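Local structure of GTP-binding nuclear protein GSP1 (Encephalitozoon cuniculi, 4DJT) at residues T26-V31 against V65-G70; V44-H49 against D79-G84. The protein binds guanine nucleotides as a Ran-family small GTPase and probably takes part in nuclear protein import and RNA export. All blocks are in the same frame, centred on the assembly; numbering follows the deposited sequence.

Contact 1. Residues T26-V31 against V65-G70; sequences TYINRV and VWDTAG. With GDP (guanosine-5'-diphosphate), chain C.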
loop_
_atom_site.group_PDB
_atom_site.type_symbol
_atom_site.label_atom_id
_atom_site.label_comp_id
_atom_site.label_asym_id
_atom_site.label_seq_id
_atom_site.Cartn_x
_atom_site.Cartn_y
_atom_site.Cartn_z
ATOM N N THR A 26 -2.892 6.983 6.470
ATOM C CA THR A 26 -4.242 7.520 6.193
ATOM C C THR A 26 -5.059 6.571 5.306
ATOM O O THR A 26 -6.276 6.359 5.537
ATOM C CB THR A 26 -4.190 8.955 5.610
ATOM O OG1 THR A 26 -3.438 9.802 6.512
ATOM C CG2 THR A 26 -5.619 9.530 5.452
ATOM N N TYR A 27 -4.380 5.977 4.327
ATOM C CA TYR A 27 -4.992 5.031 3.418
ATOM C C TYR A 27 -5.513 3.803 4.141
ATOM O O TYR A 27 -6.698 3.494 4.044
ATOM C CB TYR A 27 -3.999 4.597 2.377
ATOM C CG TYR A 27 -4.530 3.594 1.350
ATOM C CD1 TYR A 27 -5.442 3.987 0.364
ATOM C CD2 TYR A 27 -4.062 2.304 1.315
ATOM C CE1 TYR A 27 -5.892 3.098 -0.590
ATOM C CE2 TYR A 27 -4.508 1.402 0.360
ATOM C CZ TYR A 27 -5.434 1.806 -0.585
ATOM O OH TYR A 27 -5.862 0.886 -1.549
ATOM N N ILE A 28 -4.640 3.122 4.902
ATOM C CA ILE A 28 -4.956 1.779 5.396
ATOM C C ILE A 28 -5.563 1.737 6.801
ATOM O O ILE A 28 -6.211 0.770 7.141
ATOM C CB ILE A 28 -3.720 0.885 5.382
ATOM C CG1 ILE A 28 -4.103 -0.615 5.407
ATOM C CG2 ILE A 28 -2.767 1.319 6.496
ATOM C CD1 ILE A 28 -4.851 -1.110 4.171
ATOM N N ASN A 29 -5.318 2.769 7.624
ATOM C CA ASN A 29 -5.602 2.684 9.050
ATOM C C ASN A 29 -7.122 2.950 9.286
ATOM O O ASN A 29 -7.522 3.968 9.892
ATOM C CB ASN A 29 -4.731 3.661 9.804
ATOM C CG ASN A 29 -4.894 3.575 11.309
ATOM O OD1 ASN A 29 -5.347 2.562 11.856
ATOM N ND2 ASN A 29 -4.540 4.638 11.979
ATOM N N ARG A 30 -7.910 2.045 8.704
ATOM C CA ARG A 30 -9.358 2.061 8.766
ATOM C C ARG A 30 -9.813 0.775 9.421
ATOM O O ARG A 30 -9.046 -0.162 9.583
ATOM C CB ARG A 30 -9.946 2.230 7.348
ATOM C CG ARG A 30 -9.496 3.521 6.682
ATOM C CD ARG A 30 -9.886 3.582 5.194
ATOM N NE ARG A 30 -10.364 4.914 4.915
ATOM C CZ ARG A 30 -9.639 5.910 4.430
ATOM N NH1 ARG A 30 -10.203 7.105 4.262
ATOM N NH2 ARG A 30 -8.393 5.713 4.035
ATOM N N VAL A 31 -11.066 0.724 9.815
ATOM C CA VAL A 31 -11.528 -0.420 10.571
ATOM C C VAL A 31 -11.340 -1.723 9.801
ATOM O O VAL A 31 -10.789 -2.680 10.349
ATOM C CB VAL A 31 -12.993 -0.239 11.026
ATOM C CG1 VAL A 31 -13.554 -1.547 11.552
ATOM C CG2 VAL A 31 -13.083 0.891 12.054
ATOM N N VAL A 65 -2.174 -6.342 5.179
ATOM C CA VAL A 65 -1.504 -5.176 4.669
ATOM C C VAL A 65 -0.636 -4.562 5.783
ATOM O O VAL A 65 -1.137 -4.186 6.822
ATOM C CB VAL A 65 -2.521 -4.123 4.119
ATOM C CG1 VAL A 65 -1.762 -2.992 3.423
ATOM C CG2 VAL A 65 -3.509 -4.783 3.189
ATOM N N TRP A 66 0.688 -4.564 5.585
ATOM C CA TRP A 66 1.631 -4.027 6.575
ATOM C C TRP A 66 1.864 -2.585 6.381
ATOM O O TRP A 66 2.078 -2.129 5.249
ATOM C CB TRP A 66 2.961 -4.756 6.491
ATOM C CG TRP A 66 2.892 -6.129 7.070
ATOM C CD1 TRP A 66 1.817 -7.001 7.055
ATOM C CD2 TRP A 66 3.949 -6.840 7.774
ATOM N NE1 TRP A 66 2.129 -8.149 7.722
ATOM C CE2 TRP A 66 3.400 -8.123 8.145
ATOM C CE3 TRP A 66 5.271 -6.543 8.105
ATOM C CZ2 TRP A 66 4.143 -9.067 8.841
ATOM C CZ3 TRP A 66 6.011 -7.496 8.793
ATOM C CH2 TRP A 66 5.464 -8.733 9.149
ATOM N N ASP A 67 1.828 -1.844 7.473
ATOM C CA ASP A 67 2.115 -0.395 7.468
ATOM C C ASP A 67 3.197 -0.171 8.474
ATOM O O ASP A 67 3.239 -0.871 9.486
ATOM C CB ASP A 67 0.871 0.394 7.898
ATOM C CG ASP A 67 1.051 1.903 7.815
ATOM O OD1 ASP A 67 1.829 2.342 6.966
ATOM O OD2 ASP A 67 0.324 2.656 8.563
ATOM N N THR A 68 4.029 0.840 8.259
ATOM C CA THR A 68 5.066 1.166 9.208
ATOM C C THR A 68 4.489 1.988 10.377
ATOM O O THR A 68 3.357 2.426 10.345
ATOM C CB THR A 68 6.177 2.026 8.599
ATOM O OG1 THR A 68 5.703 3.383 8.444
ATOM C CG2 THR A 68 6.667 1.456 7.297
ATOM N N ALA A 69 5.303 2.148 11.418
ATOM C CA ALA A 69 4.992 3.061 12.524
ATOM C C ALA A 69 5.747 4.418 12.385
ATOM O O ALA A 69 5.909 5.146 13.358
ATOM C CB ALA A 69 5.350 2.373 13.853
ATOM N N GLY A 70 6.201 4.748 11.177
ATOM C CA GLY A 70 6.781 6.029 10.892
ATOM C C GLY A 70 8.298 6.019 10.772
ATOM O O GLY A 70 8.901 7.044 10.439
HETATM P PB GDP C . 2.525 8.301 6.002
HETATM O O1B GDP C . 1.895 7.143 6.793
HETATM O O2B GDP C . 2.840 7.979 4.551
HETATM O O3B GDP C . 3.642 8.986 6.785
HETATM O O3A GDP C . 1.444 9.500 5.905
HETATM P PA GDP C . 0.196 9.807 6.846
HETATM O O1A GDP C . -0.985 8.902 6.554
HETATM O O2A GDP C . 0.698 9.912 8.252
HETATM O "O5'" GDP C . -0.291 11.238 6.374
HETATM C "C5'" GDP C . 0.666 12.314 6.347
HETATM C "C4'" GDP C . -0.111 13.617 6.299
HETATM O "O4'" GDP C . -0.753 13.724 5.046
HETATM C "C3'" GDP C . -1.212 13.676 7.324
HETATM O "O3'" GDP C . -1.340 15.016 7.753
HETATM C "C2'" GDP C . -2.467 13.307 6.595
HETATM O "O2'" GDP C . -3.668 13.915 7.109
HETATM C "C1'" GDP C . -2.139 13.815 5.209
HETATM N N9 GDP C . -2.787 13.006 4.186
HETATM C C8 GDP C . -2.700 11.674 3.970
HETATM N N7 GDP C . -3.482 11.329 2.917
HETATM C C5 GDP C . -4.010 12.445 2.418
HETATM C C6 GDP C . -4.910 12.799 1.307
HETATM O O6 GDP C . -5.371 11.928 0.511
HETATM N N1 GDP C . -5.224 14.103 1.156
HETATM C C2 GDP C . -4.746 15.068 1.992
HETATM N N2 GDP C . -5.089 16.343 1.800
HETATM N N3 GDP C . -3.926 14.807 3.028
HETATM C C4 GDP C . -3.550 13.538 3.266
#

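Contact 2. Residues V44-H49 against D79-G84; sequences VGAVNH and DVYYIG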
loop_
_atom_site.group_PDB
_atom_site.type_symbol
_atom_site.label_atom_id
_atom_site.label_comp_id
_atom_site.label_asym_id
_atom_site.label_seq_id
_atom_site.Cartn_x
_atom_site.Cartn_y
_atom_site.Cartn_z
ATOM N N VAL A 44 9.739 -5.477 13.965
ATOM C CA VAL A 44 9.724 -4.884 12.644
ATOM C C VAL A 44 9.345 -3.411 12.667
ATOM O O VAL A 44 9.859 -2.658 11.856
ATOM C CB VAL A 44 8.828 -5.649 11.665
ATOM C CG1 VAL A 44 7.440 -5.806 12.211
ATOM C CG2 VAL A 44 8.769 -4.904 10.336
ATOM N N GLY A 45 8.482 -2.995 13.609
ATOM C CA GLY A 45 7.945 -1.627 13.609
ATOM C C GLY A 45 6.784 -1.552 12.600
ATOM O O GLY A 45 6.767 -0.723 11.672
ATOM N N ALA A 46 5.843 -2.473 12.725
ATOM C CA ALA A 46 4.781 -2.534 11.748
ATOM C C ALA A 46 3.493 -3.035 12.340
ATOM O O ALA A 46 3.486 -3.806 13.290
ATOM C CB ALA A 46 5.193 -3.421 10.581
ATOM N N VAL A 47 2.397 -2.530 11.782
ATOM C CA VAL A 47 1.068 -2.997 12.063
ATOM C C VAL A 47 0.547 -3.755 10.848
ATOM O O VAL A 47 0.616 -3.259 9.720
ATOM C CB VAL A 47 0.118 -1.798 12.341
ATOM C CG1 VAL A 47 -1.346 -2.240 12.393
ATOM C CG2 VAL A 47 0.532 -1.095 13.630
ATOM N N ASN A 48 0.009 -4.944 11.080
ATOM C CA ASN A 48 -0.767 -5.630 10.045
ATOM C C ASN A 48 -2.233 -5.277 10.104
ATOM O O ASN A 48 -2.857 -5.429 11.147
ATOM C CB ASN A 48 -0.673 -7.144 10.146
ATOM C CG ASN A 48 -1.453 -7.820 9.038
ATOM O OD1 ASN A 48 -1.150 -7.598 7.895
ATOM N ND2 ASN A 48 -2.464 -8.626 9.378
ATOM N N HIS A 49 -2.784 -4.881 8.954
ATOM C CA HIS A 49 -4.226 -4.579 8.777
ATOM C C HIS A 49 -4.868 -5.610 7.890
ATOM O O HIS A 49 -4.681 -5.580 6.682
ATOM C CB HIS A 49 -4.383 -3.204 8.114
ATOM C CG HIS A 49 -3.876 -2.056 8.935
ATOM N ND1 HIS A 49 -4.638 -1.433 9.854
ATOM C CD2 HIS A 49 -2.656 -1.376 8.909
ATOM C CE1 HIS A 49 -3.933 -0.410 10.396
ATOM N NE2 HIS A 49 -2.728 -0.382 9.817
ATOM N N ASP A 79 14.536 -5.787 6.533
ATOM C CA ASP A 79 14.181 -6.787 5.545
ATOM C C ASP A 79 12.935 -7.565 5.937
ATOM O O ASP A 79 12.143 -7.917 5.079
ATOM C CB ASP A 79 15.345 -7.776 5.326
ATOM C CG ASP A 79 16.569 -7.132 4.639
ATOM O OD1 ASP A 79 16.482 -5.974 4.164
ATOM O OD2 ASP A 79 17.625 -7.805 4.569
ATOM N N VAL A 80 12.766 -7.841 7.231
ATOM C CA VAL A 80 11.585 -8.583 7.712
ATOM C C VAL A 80 10.266 -7.875 7.409
ATOM O O VAL A 80 9.239 -8.522 7.326
ATOM C CB VAL A 80 11.669 -8.937 9.219
ATOM C CG1 VAL A 80 12.596 -10.133 9.419
ATOM C CG2 VAL A 80 12.128 -7.741 10.035
ATOM N N TYR A 81 10.310 -6.567 7.220
ATOM C CA TYR A 81 9.141 -5.837 6.754
ATOM C C TYR A 81 8.690 -6.397 5.416
ATOM O O TYR A 81 7.496 -6.620 5.195
ATOM C CB TYR A 81 9.433 -4.342 6.654
ATOM C CG TYR A 81 8.217 -3.482 6.317
ATOM C CD1 TYR A 81 8.006 -2.995 5.031
ATOM C CD2 TYR A 81 7.270 -3.158 7.291
ATOM C CE1 TYR A 81 6.880 -2.224 4.719
ATOM C CE2 TYR A 81 6.153 -2.402 6.982
ATOM C CZ TYR A 81 5.954 -1.940 5.698
ATOM O OH TYR A 81 4.844 -1.118 5.444
ATOM N N TYR A 82 9.656 -6.597 4.516
ATOM C CA TYR A 82 9.362 -7.020 3.143
ATOM C C TYR A 82 9.150 -8.529 3.019
ATOM O O TYR A 82 8.382 -8.988 2.175
ATOM C CB TYR A 82 10.461 -6.565 2.205
ATOM C CG TYR A 82 10.637 -5.080 2.158
ATOM C CD1 TYR A 82 9.599 -4.249 1.758
ATOM C CD2 TYR A 82 11.813 -4.504 2.489
ATOM C CE1 TYR A 82 9.749 -2.891 1.702
ATOM C CE2 TYR A 82 11.976 -3.124 2.430
ATOM C CZ TYR A 82 10.930 -2.334 2.012
ATOM O OH TYR A 82 11.078 -0.978 1.967
ATOM N N ILE A 83 9.860 -9.312 3.831
ATOM C CA ILE A 83 9.905 -10.767 3.630
ATOM C C ILE A 83 8.514 -11.397 3.628
ATOM O O ILE A 83 7.683 -11.101 4.477
ATOM C CB ILE A 83 10.755 -11.469 4.709
ATOM C CG1 ILE A 83 12.236 -11.171 4.474
ATOM C CG2 ILE A 83 10.533 -12.989 4.669
ATOM C CD1 ILE A 83 13.174 -11.741 5.543
ATOM N N GLY A 84 8.261 -12.254 2.657
ATOM C CA GLY A 84 6.988 -12.946 2.582
ATOM C C GLY A 84 5.892 -12.180 1.840
ATOM O O GLY A 84 4.798 -12.719 1.654
#

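Contact 1. Residues T26-V31 against V65-G70
Ile28 of the helix that follows the P-loop packs on Val65 and Asp67 of strand 60-68, a buried helix-on-sheet contact of the Ras-like P-loop GTPase fold. The strand alternates its residues, so Val65 and Asp67 both turn toward the helix while Trp66, between them, turns away. The two branches of Ile28 divide the work. CG1, anti to the backbone N (chi1 -160°), carries CD1 to 3.7 Å from Val65 CG1, and the two side chains meet at a slant. The other branch, CG2, lies 4.0 Å from both Asp67 CB and Asp67 OD2, the carboxylate oxygen that is hydrogen-bonded to Thr25 and Tyr194. Leu16 and Phe166 also touch Ile28. Asp67 presents its methylene to the core, and its side chain comes within about 4 Å of the bound magnesium ion. Where the helix ends, an inverse gamma turn centred on Asn29 joins Arg30 N to Ile28 O at 2.6 Å. Arg30 folds back along the helix, and its NH2 donates to Tyr27 O at 2.8 Å, with the acceptor in the guanidinium plane. At the other end of the segment, Thr26 grips one oxygen of the GDP alpha phosphate twice: O1A lies 2.7 Å from the Thr26 backbone N and 2.6 Å from Thr26 OG1.

Contact 2. Residues V44-H49 against D79-G84
Val44 and Ala46, at the end of the predicted first switch region, meet Val80 and Tyr81 of a short, weakly bonded helix in the predicted second switch, and the contact between the segments is wholly apolar. Its aliphatic part centres on Val44. With CG1 between the backbone N and the carbonyl carbon (chi1 54°), CG2 stands anti to the backbone N and rests 3.7 Å from Tyr81 CA and 3.8 Å from Tyr81 CB. Val80 CG2 adds a looser touch, 4.2 Å from Val44 CB, on the exposed side of the contact.

The aromatic part is made by one edge of the Tyr81 ring. Val44 CG2 and Ala46 CB both lie near the ring plane, with Ala46 CB 3.9 Å from Tyr81 CE2, so the methyls meet the rim instead of a face. A G1 beta bulge, in which Gly45 and Ala46 both oppose Asn41, shapes the chain here.

Polar bonds run to residues beyond the two segments. Tyr81 OH is hydrogen-bonded to Leu16 O of strand 11-17, and Gly45 O receives Gln71 NE2 from earlier in the second switch. The two segments themselves share only van der Waals contacts, and a polar link between the switches runs through Gln71.

Overall arrangement
From the N terminus, the chain passes through strand 11-17 and the P-loop into helix 24-28, then along the first switch and strand 46-54 before returning antiparallel through strand 60-68. Contact 1 closes this first loop by bringing the helix onto the returning strand. Contact 2 starts within that loop and ends beyond it, in the second switch, so the two closures cross. Neighbouring strands of one sheet join them: Val65 O lies 2.8 Å from His49 N, and Asp67 N lies 2.9 Å from Val47 O, both probable hydrogen bonds. Together the contacts pack helix 24-28 and the short helix 79-82 on opposite faces of strands 46-54 and 60-68.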